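Local atomic coordinates of pyruvate formate-lyase 2 (Archaeoglobus fulgidus, PDB entry 2F3O), a protein that is of unknown function but belongs to the glycyl radical enzymes and is probably a lyase related to pyruvate formate-lyase and glycerol dehydratase. Residues N395-F400 with V720-F725; H370-K375 with F399-A404; A334-G339 with Y421-C426; L354-T359 with K383-A388. All coordinates share one frame; numbering follows the deposited sequence.

Contact 1: residues N395-F400 with V720-F725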
loop_
_atom_site.group_PDB
_atom_site.type_symbol
_atom_site.label_atom_id
_atom_site.label_comp_id
_atom_site.label_asym_id
_atom_site.label_seq_id
_atom_site.Cartn_x
_atom_site.Cartn_y
_atom_site.Cartn_z
ATOM N N ASN A 395 -38.226 -29.339 -7.568
ATOM C CA ASN A 395 -36.768 -29.379 -7.606
ATOM C C ASN A 395 -36.137 -28.176 -8.317
ATOM O O ASN A 395 -35.009 -28.251 -8.819
ATOM C CB ASN A 395 -36.265 -30.710 -8.183
ATOM C CG ASN A 395 -36.646 -30.936 -9.666
ATOM O OD1 ASN A 395 -36.161 -31.876 -10.284
ATOM N ND2 ASN A 395 -37.498 -30.100 -10.226
ATOM N N LEU A 396 -36.898 -27.084 -8.365
ATOM C CA LEU A 396 -36.492 -25.838 -9.008
ATOM C C LEU A 396 -36.465 -24.728 -7.987
ATOM O O LEU A 396 -37.200 -24.768 -7.010
ATOM C CB LEU A 396 -37.505 -25.448 -10.081
ATOM C CG LEU A 396 -37.148 -25.597 -11.555
ATOM C CD1 LEU A 396 -36.344 -26.837 -11.773
ATOM C CD2 LEU A 396 -38.404 -25.619 -12.414
ATOM N N ALA A 397 -35.618 -23.731 -8.203
ATOM C CA ALA A 397 -35.723 -22.497 -7.437
ATOM C C ALA A 397 -35.645 -21.351 -8.408
ATOM O O ALA A 397 -34.898 -21.410 -9.386
ATOM C CB ALA A 397 -34.638 -22.391 -6.432
ATOM N N LEU A 398 -36.419 -20.309 -8.142
ATOM C CA LEU A 398 -36.494 -19.177 -9.049
ATOM C C LEU A 398 -35.816 -17.956 -8.458
ATOM O O LEU A 398 -36.085 -17.580 -7.324
ATOM C CB LEU A 398 -37.955 -18.883 -9.394
ATOM C CG LEU A 398 -38.614 -20.006 -10.201
ATOM C CD1 LEU A 398 -40.076 -19.730 -10.378
ATOM C CD2 LEU A 398 -37.934 -20.158 -11.557
ATOM N N PHE A 399 -34.929 -17.348 -9.231
ATOM C CA PHE A 399 -34.157 -16.203 -8.767
ATOM C C PHE A 399 -34.442 -15.001 -9.657
ATOM O O PHE A 399 -34.310 -15.071 -10.883
ATOM C CB PHE A 399 -32.667 -16.534 -8.797
ATOM C CG PHE A 399 -32.236 -17.517 -7.742
ATOM C CD1 PHE A 399 -32.425 -18.874 -7.912
ATOM C CD2 PHE A 399 -31.625 -17.079 -6.584
ATOM C CE1 PHE A 399 -32.036 -19.756 -6.934
ATOM C CE2 PHE A 399 -31.223 -17.965 -5.616
ATOM C CZ PHE A 399 -31.424 -19.302 -5.791
ATOM N N PHE A 400 -34.836 -13.893 -9.044
ATOM C CA PHE A 400 -35.278 -12.730 -9.807
ATOM C C PHE A 400 -34.158 -11.716 -9.957
ATOM O O PHE A 400 -33.707 -11.148 -8.965
ATOM C CB PHE A 400 -36.546 -12.146 -9.175
ATOM C CG PHE A 400 -37.701 -13.127 -9.161
ATOM C CD1 PHE A 400 -37.971 -13.901 -8.040
ATOM C CD2 PHE A 400 -38.480 -13.325 -10.298
ATOM C CE1 PHE A 400 -39.001 -14.831 -8.044
ATOM C CE2 PHE A 400 -39.521 -14.257 -10.298
ATOM C CZ PHE A 400 -39.777 -15.008 -9.171
ATOM N N VAL A 720 -39.606 -9.818 -5.585
ATOM C CA VAL A 720 -39.085 -10.684 -4.549
ATOM C C VAL A 720 -37.721 -11.196 -5.065
ATOM O O VAL A 720 -37.417 -11.040 -6.246
ATOM C CB VAL A 720 -40.137 -11.771 -4.214
ATOM C CG1 VAL A 720 -39.861 -13.086 -4.932
ATOM C CG2 VAL A 720 -40.252 -11.962 -2.740
ATOM N N MET A 721 -36.868 -11.737 -4.201
ATOM C CA MET A 721 -35.561 -12.186 -4.680
ATOM C C MET A 721 -35.640 -13.618 -5.160
ATOM O O MET A 721 -35.186 -13.955 -6.253
ATOM C CB MET A 721 -34.491 -12.070 -3.590
ATOM C CG MET A 721 -33.082 -12.427 -4.076
ATOM S SD MET A 721 -31.754 -12.024 -2.916
ATOM C CE MET A 721 -31.759 -10.245 -2.973
ATOM N N HIS A 722 -36.234 -14.464 -4.337
ATOM C CA HIS A 722 -36.248 -15.877 -4.624
ATOM C C HIS A 722 -37.602 -16.471 -4.267
ATOM O O HIS A 722 -38.208 -16.069 -3.288
ATOM C CB HIS A 722 -35.080 -16.536 -3.883
ATOM C CG HIS A 722 -35.282 -17.976 -3.526
ATOM N ND1 HIS A 722 -35.963 -18.375 -2.396
ATOM C CD2 HIS A 722 -34.835 -19.111 -4.114
ATOM C CE1 HIS A 722 -35.961 -19.694 -2.322
ATOM N NE2 HIS A 722 -35.282 -20.165 -3.352
ATOM N N VAL A 723 -38.091 -17.396 -5.084
ATOM C CA VAL A 723 -39.284 -18.146 -4.743
ATOM C C VAL A 723 -39.069 -19.590 -5.151
ATOM O O VAL A 723 -38.369 -19.863 -6.130
ATOM C CB VAL A 723 -40.566 -17.543 -5.401
ATOM C CG1 VAL A 723 -40.676 -17.869 -6.893
ATOM C CG2 VAL A 723 -41.815 -17.993 -4.663
ATOM N N GLN A 724 -39.623 -20.517 -4.379
ATOM C CA GLN A 724 -39.640 -21.914 -4.777
ATOM C C GLN A 724 -40.958 -22.557 -4.386
ATOM O O GLN A 724 -41.584 -22.192 -3.384
ATOM C CB GLN A 724 -38.475 -22.676 -4.157
ATOM C CG GLN A 724 -38.499 -22.676 -2.660
ATOM C CD GLN A 724 -37.420 -23.518 -2.078
ATOM O OE1 GLN A 724 -36.458 -23.884 -2.756
ATOM N NE2 GLN A 724 -37.562 -23.841 -0.803
ATOM N N PHE A 725 -41.374 -23.531 -5.184
ATOM C CA PHE A 725 -42.686 -24.126 -5.019
ATOM C C PHE A 725 -42.705 -25.600 -4.677
ATOM O O PHE A 725 -41.859 -26.376 -5.103
ATOM C CB PHE A 725 -43.466 -23.955 -6.297
ATOM C CG PHE A 725 -43.822 -22.536 -6.611
ATOM C CD1 PHE A 725 -43.215 -21.876 -7.677
ATOM C CD2 PHE A 725 -44.784 -21.866 -5.855
ATOM C CE1 PHE A 725 -43.555 -20.573 -7.985
ATOM C CE2 PHE A 725 -45.127 -20.560 -6.145
ATOM C CZ PHE A 725 -44.517 -19.909 -7.217
#
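F400 turns the edge of its ring to V723, with CE1 3.7 Å from V723 CG1 and V720 CG1 touching the same ring carbon. Its CG is anti to the carbonyl carbon (chi1 -61°), which sets it 3.6 Å from the backbone O of V720. On the same face, L398 and V723 run side by side and point the same way, CB of the leucine lying 3.8 Å from CG1 of the valine. The other face carries F399 and H722: CD2 of the histidine stands 3.8 Å above the phenylalanine ring, displaced toward its rim, with the ring planes at 59°. Beneath these side chains, L398 and V723 form an antiparallel hydrogen-bonded pair, L398 N to V723 O measuring 2.8 Å, and F400 N bonds to M721 O. Strand 396-400 thus meets 722-728 running the opposite way, consistent with the barrel of oppositely directed half-sheets known in glycyl radical enzymes. An alanine in place of F400 would probably open a gap beside V720 and V723 and deprive S715 and M716 of helix 704-717 of the ring they pack against. Farther out, L691 N holds H722 ND1, while T692 and R749 bind the amide of Q724.

Contact 2: residues H370-K375 with F399-A404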
loop_
_atom_site.group_PDB
_atom_site.type_symbol
_atom_site.label_atom_id
_atom_site.label_comp_id
_atom_site.label_asym_id
_atom_site.label_seq_id
_atom_site.Cartn_x
_atom_site.Cartn_y
_atom_site.Cartn_z
ATOM N N HIS A 370 -31.040 -23.957 -10.090
ATOM C CA HIS A 370 -31.396 -22.588 -9.826
ATOM C C HIS A 370 -31.625 -21.853 -11.111
ATOM O O HIS A 370 -30.748 -21.789 -11.965
ATOM C CB HIS A 370 -30.273 -21.921 -9.076
ATOM C CG HIS A 370 -30.063 -22.467 -7.704
ATOM N ND1 HIS A 370 -28.886 -22.304 -7.013
ATOM C CD2 HIS A 370 -30.881 -23.171 -6.891
ATOM C CE1 HIS A 370 -28.989 -22.870 -5.828
ATOM N NE2 HIS A 370 -30.190 -23.410 -5.730
ATOM N N VAL A 371 -32.822 -21.307 -11.260
ATOM C CA VAL A 371 -33.201 -20.683 -12.518
ATOM C C VAL A 371 -33.318 -19.182 -12.331
ATOM O O VAL A 371 -34.155 -18.706 -11.571
ATOM C CB VAL A 371 -34.534 -21.237 -13.067
ATOM C CG1 VAL A 371 -34.700 -20.855 -14.514
ATOM C CG2 VAL A 371 -34.597 -22.741 -12.930
ATOM N N ARG A 372 -32.452 -18.449 -13.019
ATOM C CA ARG A 372 -32.539 -17.003 -13.075
ATOM C C ARG A 372 -33.585 -16.575 -14.113
ATOM O O ARG A 372 -33.542 -16.983 -15.287
ATOM C CB ARG A 372 -31.179 -16.399 -13.434
ATOM C CG ARG A 372 -30.150 -16.346 -12.316
ATOM C CD ARG A 372 -28.836 -15.708 -12.809
ATOM N NE ARG A 372 -29.063 -14.452 -13.520
ATOM C CZ ARG A 372 -28.105 -13.645 -13.967
ATOM N NH1 ARG A 372 -26.837 -13.946 -13.745
ATOM N NH2 ARG A 372 -28.414 -12.523 -14.611
ATOM N N ILE A 373 -34.544 -15.770 -13.673
ATOM C CA ILE A 373 -35.477 -15.153 -14.595
ATOM C C ILE A 373 -35.554 -13.667 -14.332
ATOM O O ILE A 373 -35.210 -13.190 -13.236
ATOM C CB ILE A 373 -36.884 -15.731 -14.475
ATOM C CG1 ILE A 373 -37.311 -15.805 -13.028
ATOM C CG2 ILE A 373 -36.959 -17.129 -15.061
ATOM C CD1 ILE A 373 -38.578 -16.574 -12.881
ATOM N N ASN A 374 -36.008 -12.938 -15.342
ATOM C CA ASN A 374 -36.117 -11.486 -15.265
ATOM C C ASN A 374 -37.237 -11.009 -16.160
ATOM O O ASN A 374 -37.939 -11.816 -16.767
ATOM C CB ASN A 374 -34.800 -10.811 -15.666
ATOM C CG ASN A 374 -34.230 -11.344 -16.974
ATOM O OD1 ASN A 374 -34.784 -11.125 -18.042
ATOM N ND2 ASN A 374 -33.110 -12.026 -16.892
ATOM N N LYS A 375 -37.375 -9.697 -16.287
ATOM C CA LYS A 375 -38.458 -9.144 -17.085
ATOM C C LYS A 375 -38.310 -9.347 -18.602
ATOM O O LYS A 375 -39.226 -9.035 -19.360
ATOM C CB LYS A 375 -38.702 -7.673 -16.725
ATOM C CG LYS A 375 -39.355 -7.528 -15.363
ATOM C CD LYS A 375 -40.042 -6.183 -15.177
ATOM C CE LYS A 375 -40.662 -6.086 -13.780
ATOM N NZ LYS A 375 -40.869 -4.673 -13.314
ATOM N N PHE A 399 -34.929 -17.348 -9.231
ATOM C CA PHE A 399 -34.157 -16.203 -8.767
ATOM C C PHE A 399 -34.442 -15.001 -9.657
ATOM O O PHE A 399 -34.310 -15.071 -10.883
ATOM C CB PHE A 399 -32.667 -16.534 -8.797
ATOM C CG PHE A 399 -32.236 -17.517 -7.742
ATOM C CD1 PHE A 399 -32.425 -18.874 -7.912
ATOM C CD2 PHE A 399 -31.625 -17.079 -6.584
ATOM C CE1 PHE A 399 -32.036 -19.756 -6.934
ATOM C CE2 PHE A 399 -31.223 -17.965 -5.616
ATOM C CZ PHE A 399 -31.424 -19.302 -5.791
ATOM N N PHE A 400 -34.836 -13.893 -9.044
ATOM C CA PHE A 400 -35.278 -12.730 -9.807
ATOM C C PHE A 400 -34.158 -11.716 -9.957
ATOM O O PHE A 400 -33.707 -11.148 -8.965
ATOM C CB PHE A 400 -36.546 -12.146 -9.175
ATOM C CG PHE A 400 -37.701 -13.127 -9.161
ATOM C CD1 PHE A 400 -37.971 -13.901 -8.040
ATOM C CD2 PHE A 400 -38.480 -13.325 -10.298
ATOM C CE1 PHE A 400 -39.001 -14.831 -8.044
ATOM C CE2 PHE A 400 -39.521 -14.257 -10.298
ATOM C CZ PHE A 400 -39.777 -15.008 -9.171
ATOM N N ASP A 401 -33.707 -11.524 -11.197
ATOM C CA ASP A 401 -32.497 -10.750 -11.501
ATOM C C ASP A 401 -32.471 -9.325 -10.960
ATOM O O ASP A 401 -31.478 -8.885 -10.404
ATOM C CB ASP A 401 -32.260 -10.696 -13.006
ATOM C CG ASP A 401 -31.593 -11.926 -13.528
ATOM O OD1 ASP A 401 -31.191 -12.769 -12.705
ATOM O OD2 ASP A 401 -31.453 -12.046 -14.757
ATOM N N ASP A 402 -33.570 -8.616 -11.151
ATOM C CA ASP A 402 -33.755 -7.279 -10.625
ATOM C C ASP A 402 -33.342 -7.114 -9.151
ATOM O O ASP A 402 -32.520 -6.265 -8.851
ATOM C CB ASP A 402 -35.217 -6.891 -10.796
ATOM C CG ASP A 402 -35.434 -5.409 -10.706
ATOM O OD1 ASP A 402 -35.434 -4.790 -11.795
ATOM O OD2 ASP A 402 -35.591 -4.873 -9.566
ATOM N N ALA A 403 -33.889 -7.930 -8.253
ATOM C CA ALA A 403 -33.609 -7.818 -6.817
ATOM C C ALA A 403 -32.218 -8.283 -6.464
ATOM O O ALA A 403 -31.618 -7.796 -5.507
ATOM C CB ALA A 403 -34.618 -8.638 -6.000
ATOM N N ALA A 404 -31.733 -9.255 -7.224
ATOM C CA ALA A 404 -30.452 -9.887 -6.959
ATOM C C ALA A 404 -29.277 -9.001 -7.355
ATOM O O ALA A 404 -28.309 -8.916 -6.615
ATOM C CB ALA A 404 -30.374 -11.230 -7.662
#
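D401 reaches from the first turn of helix 401-410 toward R372 and N374, and every atom of its side chain past CA finds a neighbour there. CB rests 3.7 Å from N374 CB. CG, anti to the carbonyl carbon (chi1 -81°), leads into a carboxylate that R372 grips side-on with two nitrogens. OD1 takes NE of the arginine at 2.8 Å, on its syn side, and also bonds to the hydroxyl of Y421. OD2 accepts R372 NH2 at 3.1 Å and N374 ND2 at 2.7 Å, the two donors coming from opposite faces of the carboxylate plane. The arginine chain bends at chi3 (49°), which brings NE round to OD1; its guanidinium stands 75° from the carboxylate. Strands 368-373 and 396-400 are the parallel neighbours of a beta-alpha-beta unit whose helix is 379-390, and I373 N to F399 O and D401 N to I373 O carry the ladder into the helix start. At the other end, F399 CZ lies 3.9 Å above the centre of the H370 ring, whose ND1 is bonded to T423 OG1. On the face of the sheet opposite to R372, I373 CD1 meets F400 CE2 at 3.6 Å.

Contact 3: residues A334-G339 with Y421-C426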
loop_
_atom_site.group_PDB
_atom_site.type_symbol
_atom_site.label_atom_id
_atom_site.label_comp_id
_atom_site.label_asym_id
_atom_site.label_seq_id
_atom_site.Cartn_x
_atom_site.Cartn_y
_atom_site.Cartn_z
ATOM N N ALA A 334 -24.903 -26.900 -6.619
ATOM C CA ALA A 334 -25.900 -26.156 -7.342
ATOM C C ALA A 334 -25.553 -25.947 -8.802
ATOM O O ALA A 334 -24.404 -26.033 -9.203
ATOM C CB ALA A 334 -26.140 -24.839 -6.679
ATOM N N VAL A 335 -26.559 -25.643 -9.597
ATOM C CA VAL A 335 -26.335 -25.384 -10.991
ATOM C C VAL A 335 -27.176 -24.146 -11.314
ATOM O O VAL A 335 -28.285 -24.022 -10.795
ATOM C CB VAL A 335 -26.681 -26.677 -11.800
ATOM C CG1 VAL A 335 -28.060 -26.646 -12.444
ATOM C CG2 VAL A 335 -25.586 -27.003 -12.802
ATOM N N THR A 336 -26.635 -23.191 -12.078
ATOM C CA THR A 336 -27.376 -21.963 -12.420
ATOM C C THR A 336 -27.688 -21.865 -13.915
ATOM O O THR A 336 -26.779 -21.818 -14.746
ATOM C CB THR A 336 -26.615 -20.683 -12.005
ATOM O OG1 THR A 336 -26.164 -20.803 -10.654
ATOM C CG2 THR A 336 -27.482 -19.437 -12.148
ATOM N N ILE A 337 -28.975 -21.841 -14.253
ATOM C CA ILE A 337 -29.404 -21.662 -15.635
ATOM C C ILE A 337 -30.222 -20.384 -15.839
ATOM O O ILE A 337 -30.836 -19.866 -14.907
ATOM C CB ILE A 337 -30.198 -22.902 -16.176
ATOM C CG1 ILE A 337 -31.552 -23.068 -15.471
ATOM C CG2 ILE A 337 -29.385 -24.170 -16.040
ATOM C CD1 ILE A 337 -32.295 -24.310 -15.901
ATOM N N GLY A 338 -30.238 -19.882 -17.067
ATOM C CA GLY A 338 -31.040 -18.704 -17.402
ATOM C C GLY A 338 -30.403 -17.397 -16.994
ATOM O O GLY A 338 -29.251 -17.361 -16.571
ATOM N N GLY A 339 -31.137 -16.308 -17.123
ATOM C CA GLY A 339 -30.628 -15.014 -16.690
ATOM C C GLY A 339 -30.218 -14.155 -17.858
ATOM O O GLY A 339 -30.488 -14.496 -19.006
ATOM N N TYR A 421 -24.181 -12.763 -12.349
ATOM C CA TYR A 421 -24.029 -13.430 -11.081
ATOM C C TYR A 421 -24.362 -14.892 -11.211
ATOM O O TYR A 421 -24.980 -15.314 -12.181
ATOM C CB TYR A 421 -24.857 -12.789 -9.978
ATOM C CG TYR A 421 -26.348 -13.057 -10.031
ATOM C CD1 TYR A 421 -26.942 -14.071 -9.272
ATOM C CD2 TYR A 421 -27.178 -12.276 -10.825
ATOM C CE1 TYR A 421 -28.310 -14.292 -9.322
ATOM C CE2 TYR A 421 -28.546 -12.488 -10.880
ATOM C CZ TYR A 421 -29.101 -13.490 -10.136
ATOM O OH TYR A 421 -30.458 -13.656 -10.212
ATOM N N THR A 422 -23.936 -15.654 -10.215
ATOM C CA THR A 422 -24.263 -17.047 -10.108
ATOM C C THR A 422 -24.896 -17.310 -8.754
ATOM O O THR A 422 -24.920 -16.459 -7.871
ATOM C CB THR A 422 -23.015 -17.911 -10.213
ATOM O OG1 THR A 422 -23.390 -19.301 -10.220
ATOM C CG2 THR A 422 -22.081 -17.617 -9.041
ATOM N N THR A 423 -25.427 -18.508 -8.605
ATOM C CA THR A 423 -25.940 -18.918 -7.341
ATOM C C THR A 423 -25.106 -20.112 -6.852
ATOM O O THR A 423 -24.396 -20.739 -7.631
ATOM C CB THR A 423 -27.429 -19.283 -7.478
ATOM O OG1 THR A 423 -27.540 -20.439 -8.297
ATOM C CG2 THR A 423 -28.228 -18.163 -8.165
ATOM N N ASP A 424 -25.163 -20.394 -5.560
ATOM C CA ASP A 424 -24.596 -21.624 -5.007
ATOM C C ASP A 424 -25.380 -22.021 -3.742
ATOM O O ASP A 424 -26.027 -21.169 -3.097
ATOM C CB ASP A 424 -23.108 -21.468 -4.670
ATOM C CG ASP A 424 -22.849 -20.374 -3.625
ATOM O OD1 ASP A 424 -22.788 -19.187 -4.017
ATOM O OD2 ASP A 424 -22.689 -20.705 -2.425
ATOM N N GLY A 425 -25.309 -23.303 -3.393
ATOM C CA GLY A 425 -26.006 -23.807 -2.219
ATOM C C GLY A 425 -27.518 -23.851 -2.347
ATOM O O GLY A 425 -28.039 -24.406 -3.302
ATOM N N CYS A 426 -28.220 -23.271 -1.381
ATOM C CA CYS A 426 -29.651 -23.092 -1.490
ATOM C C CYS A 426 -30.048 -21.881 -2.320
ATOM O O CYS A 426 -30.608 -22.009 -3.422
ATOM C CB CYS A 426 -30.239 -22.868 -0.123
ATOM S SG CYS A 426 -29.758 -24.071 1.037
HETATM O O HOH W 1 -24.224 -22.820 -9.453
#
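The hydroxyl of T336 is gripped by T423 and by a water: its OG1 lies 2.8 Å from T423 OG1, in a hydrogen bond whose direction is not fixed, and 3.0 Å from the water oxygen. T336 OG1 is anti to the carbonyl carbon (chi1 -49°), which sends it across to the strand of 421-424. T423 OG1, in turn, sits between its own backbone N and carbonyl carbon (chi1 66°) and also bonds to ND1 of H370, so that one hydroxyl serves both T336 and the neighbouring strand. The water donates to T423 O at 2.8 Å and, weakly, to A334 O, tying the two backbones together where they make no direct hydrogen bond. The strand axes, at 148°, approach no closer than 6.2 Å, and side chains and solvent bridge the distance.

T422 OG1 stands 3.2 Å from T336 OG1 and donates to T423 O at 3.1 Å. An alanine at T422 takes away this hydroxyl, and T423 O would probably lose one of its donors, the water remaining. Farther along, A334 points its CB at the backbone of G425, 3.7 Å from G425 N. Beyond the two segments, Y421 O accepts from R372 NH1, and D424 OD2 is bonded to S439 OG.

Strand 334-338 is the outermost of the five strands counted in its sheet, and 421-424 pairs with 428-431; the turn between 421-424 and 428-431 holds G425, close to a bound glycerol, and C426, and is consistent with the cysteine loop that glycyl radical enzymes carry inside their barrel.

Contact 4: residues L354-T359 with K383-A388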
loop_
_atom_site.group_PDB
_atom_site.type_symbol
_atom_site.label_atom_id
_atom_site.label_comp_id
_atom_site.label_asym_id
_atom_site.label_seq_id
_atom_site.Cartn_x
_atom_site.Cartn_y
_atom_site.Cartn_z
ATOM N N LEU A 354 -32.841 -27.389 -22.417
ATOM C CA LEU A 354 -32.364 -28.751 -22.242
ATOM C C LEU A 354 -32.180 -29.076 -20.785
ATOM O O LEU A 354 -32.650 -30.095 -20.312
ATOM C CB LEU A 354 -31.025 -28.949 -22.940
ATOM C CG LEU A 354 -31.072 -29.725 -24.239
ATOM C CD1 LEU A 354 -29.699 -30.328 -24.488
ATOM C CD2 LEU A 354 -32.152 -30.802 -24.161
ATOM N N MET A 355 -31.518 -28.178 -20.073
ATOM C CA MET A 355 -31.226 -28.405 -18.683
ATOM C C MET A 355 -32.466 -28.452 -17.802
ATOM O O MET A 355 -32.482 -29.160 -16.806
ATOM C CB MET A 355 -30.196 -27.401 -18.198
ATOM C CG MET A 355 -28.824 -27.792 -18.650
ATOM S SD MET A 355 -27.693 -26.427 -18.575
ATOM C CE MET A 355 -26.205 -27.154 -19.234
ATOM N N LEU A 356 -33.508 -27.728 -18.202
ATOM C CA LEU A 356 -34.783 -27.745 -17.505
ATOM C C LEU A 356 -35.441 -29.104 -17.707
ATOM O O LEU A 356 -36.002 -29.676 -16.767
ATOM C CB LEU A 356 -35.693 -26.646 -18.058
ATOM C CG LEU A 356 -36.690 -25.851 -17.209
ATOM C CD1 LEU A 356 -37.809 -25.391 -18.120
ATOM C CD2 LEU A 356 -37.270 -26.592 -16.003
ATOM N N GLU A 357 -35.358 -29.611 -18.938
ATOM C CA GLU A 357 -35.941 -30.906 -19.308
ATOM C C GLU A 357 -35.355 -32.079 -18.556
ATOM O O GLU A 357 -36.102 -32.898 -18.041
ATOM C CB GLU A 357 -35.755 -31.173 -20.787
ATOM C CG GLU A 357 -36.885 -30.762 -21.669
ATOM C CD GLU A 357 -36.825 -31.520 -22.978
ATOM O OE1 GLU A 357 -36.549 -30.876 -24.019
ATOM O OE2 GLU A 357 -37.008 -32.768 -22.953
ATOM N N VAL A 358 -34.025 -32.161 -18.510
ATOM C CA VAL A 358 -33.347 -33.219 -17.764
ATOM C C VAL A 358 -33.665 -33.104 -16.274
ATOM O O VAL A 358 -33.881 -34.113 -15.604
ATOM C CB VAL A 358 -31.820 -33.296 -18.073
ATOM C CG1 VAL A 358 -31.255 -31.966 -18.216
ATOM C CG2 VAL A 358 -31.052 -34.008 -16.996
ATOM N N THR A 359 -33.781 -31.877 -15.778
ATOM C CA THR A 359 -34.197 -31.662 -14.400
ATOM C C THR A 359 -35.605 -32.197 -14.155
ATOM O O THR A 359 -35.843 -32.878 -13.156
ATOM C CB THR A 359 -34.132 -30.169 -14.012
ATOM O OG1 THR A 359 -32.779 -29.712 -14.104
ATOM C CG2 THR A 359 -34.637 -29.969 -12.594
ATOM N N LYS A 383 -43.494 -20.421 -19.433
ATOM C CA LYS A 383 -44.552 -21.432 -19.569
ATOM C C LYS A 383 -44.001 -22.796 -19.196
ATOM O O LYS A 383 -44.583 -23.512 -18.380
ATOM C CB LYS A 383 -45.103 -21.481 -21.002
ATOM C CG LYS A 383 -46.206 -20.469 -21.307
ATOM C CD LYS A 383 -47.136 -20.988 -22.407
ATOM C CE LYS A 383 -48.309 -20.044 -22.643
ATOM N NZ LYS A 383 -47.844 -18.679 -23.027
ATOM N N ARG A 384 -42.844 -23.108 -19.777
ATOM C CA ARG A 384 -42.166 -24.376 -19.592
ATOM C C ARG A 384 -41.666 -24.589 -18.172
ATOM O O ARG A 384 -41.580 -25.719 -17.709
ATOM C CB ARG A 384 -41.016 -24.476 -20.577
ATOM C CG ARG A 384 -40.756 -25.885 -21.031
ATOM C CD ARG A 384 -40.294 -25.911 -22.487
ATOM N NE ARG A 384 -39.317 -26.979 -22.704
ATOM C CZ ARG A 384 -38.853 -27.356 -23.893
ATOM N NH1 ARG A 384 -39.281 -26.754 -25.001
ATOM N NH2 ARG A 384 -37.962 -28.341 -23.970
ATOM N N LEU A 385 -41.333 -23.500 -17.491
ATOM C CA LEU A 385 -41.004 -23.549 -16.079
ATOM C C LEU A 385 -42.244 -23.849 -15.279
ATOM O O LEU A 385 -42.210 -24.648 -14.348
ATOM C CB LEU A 385 -40.495 -22.199 -15.611
ATOM C CG LEU A 385 -39.019 -21.869 -15.712
ATOM C CD1 LEU A 385 -38.877 -20.358 -15.648
ATOM C CD2 LEU A 385 -38.254 -22.558 -14.589
ATOM N N ALA A 386 -43.338 -23.182 -15.642
ATOM C CA ALA A 386 -44.603 -23.322 -14.920
ATOM C C ALA A 386 -45.182 -24.740 -15.049
ATOM O O ALA A 386 -45.775 -25.253 -14.096
ATOM C CB ALA A 386 -45.616 -22.265 -15.376
ATOM N N GLU A 387 -44.970 -25.365 -16.212
ATOM C CA GLU A 387 -45.421 -26.737 -16.463
ATOM C C GLU A 387 -44.703 -27.737 -15.578
ATOM O O GLU A 387 -45.327 -28.660 -15.058
ATOM C CB GLU A 387 -45.224 -27.131 -17.929
ATOM C CG GLU A 387 -46.196 -26.469 -18.873
ATOM C CD GLU A 387 -45.627 -26.281 -20.259
ATOM O OE1 GLU A 387 -44.780 -27.104 -20.667
ATOM O OE2 GLU A 387 -46.017 -25.305 -20.942
ATOM N N ALA A 388 -43.397 -27.550 -15.410
ATOM C CA ALA A 388 -42.604 -28.470 -14.613
ATOM C C ALA A 388 -43.007 -28.366 -13.157
ATOM O O ALA A 388 -43.238 -29.376 -12.505
ATOM C CB ALA A 388 -41.136 -28.180 -14.779
#
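L356 packs against R384, L385 and A388 with both its methyl groups, and this leucine makes the close part of the contact. CD1 lies 3.8 Å from the backbone O of R384 and 4.1 Å from its CB, so that it rests on the start of the arginine side chain as well as on the peptide that follows. CD2 faces the other way along the seam, 4.4 Å from L385 CD2 and equally far from A388 CB. The CA atoms of L356 and L385 are 7.6 Å apart, whereas the helix axes stay 10.8 Å from each other at only 7° between their directions. Across this spacing L356 is the apolar side chain that spans the gap.

The outer side is looser and polar. There E357, exposed to solvent, meets the partly exposed R384 in a salt bridge, OE1 to NH2, at 2.9 Å. The glutamate is extended beyond CG, while the arginine chain is bent at both chi2 and chi3. The oxygen approaches near the edge of the guanidinium, whose plane is 51° from that of the carboxylate, and only this one nitrogen touches it.

Away from the seam, T359 OG1 donates to M355 O within its own helix and is also bonded to W308 NE1. Helix 350-362 leans on helix 297-310 through L354, M355 and E357. Helix 379-390 touches helix 704-717 through A386. L356, T359 and L385 pack on L396 of strand 396-400, and L385 reaches V371 and I373, so both helices cover one face of the sheet.

Contacts 1, 2 and 3 all reach one mixed sheet, with centres 8 to 11 Å apart, while contact 4 lies about 14 Å from contact 1, between centres, in the helix layer covering it. Contacts 1 and 2 share strand 396-400, whose neighbours run parallel on one side and antiparallel on the other. Along the chain, 334-339, 354-359, 370-375, 383-388 and 395-404 alternate strand and helix; 421-426 follows, and 720-725 returns some 300 residues later. Contacts 2 and 4 are therefore nested inside the loop closed by contact 3, and contact 1 joins strands of the pyruvate formate lyase-like region to strands of the glycine radical region within one sheet.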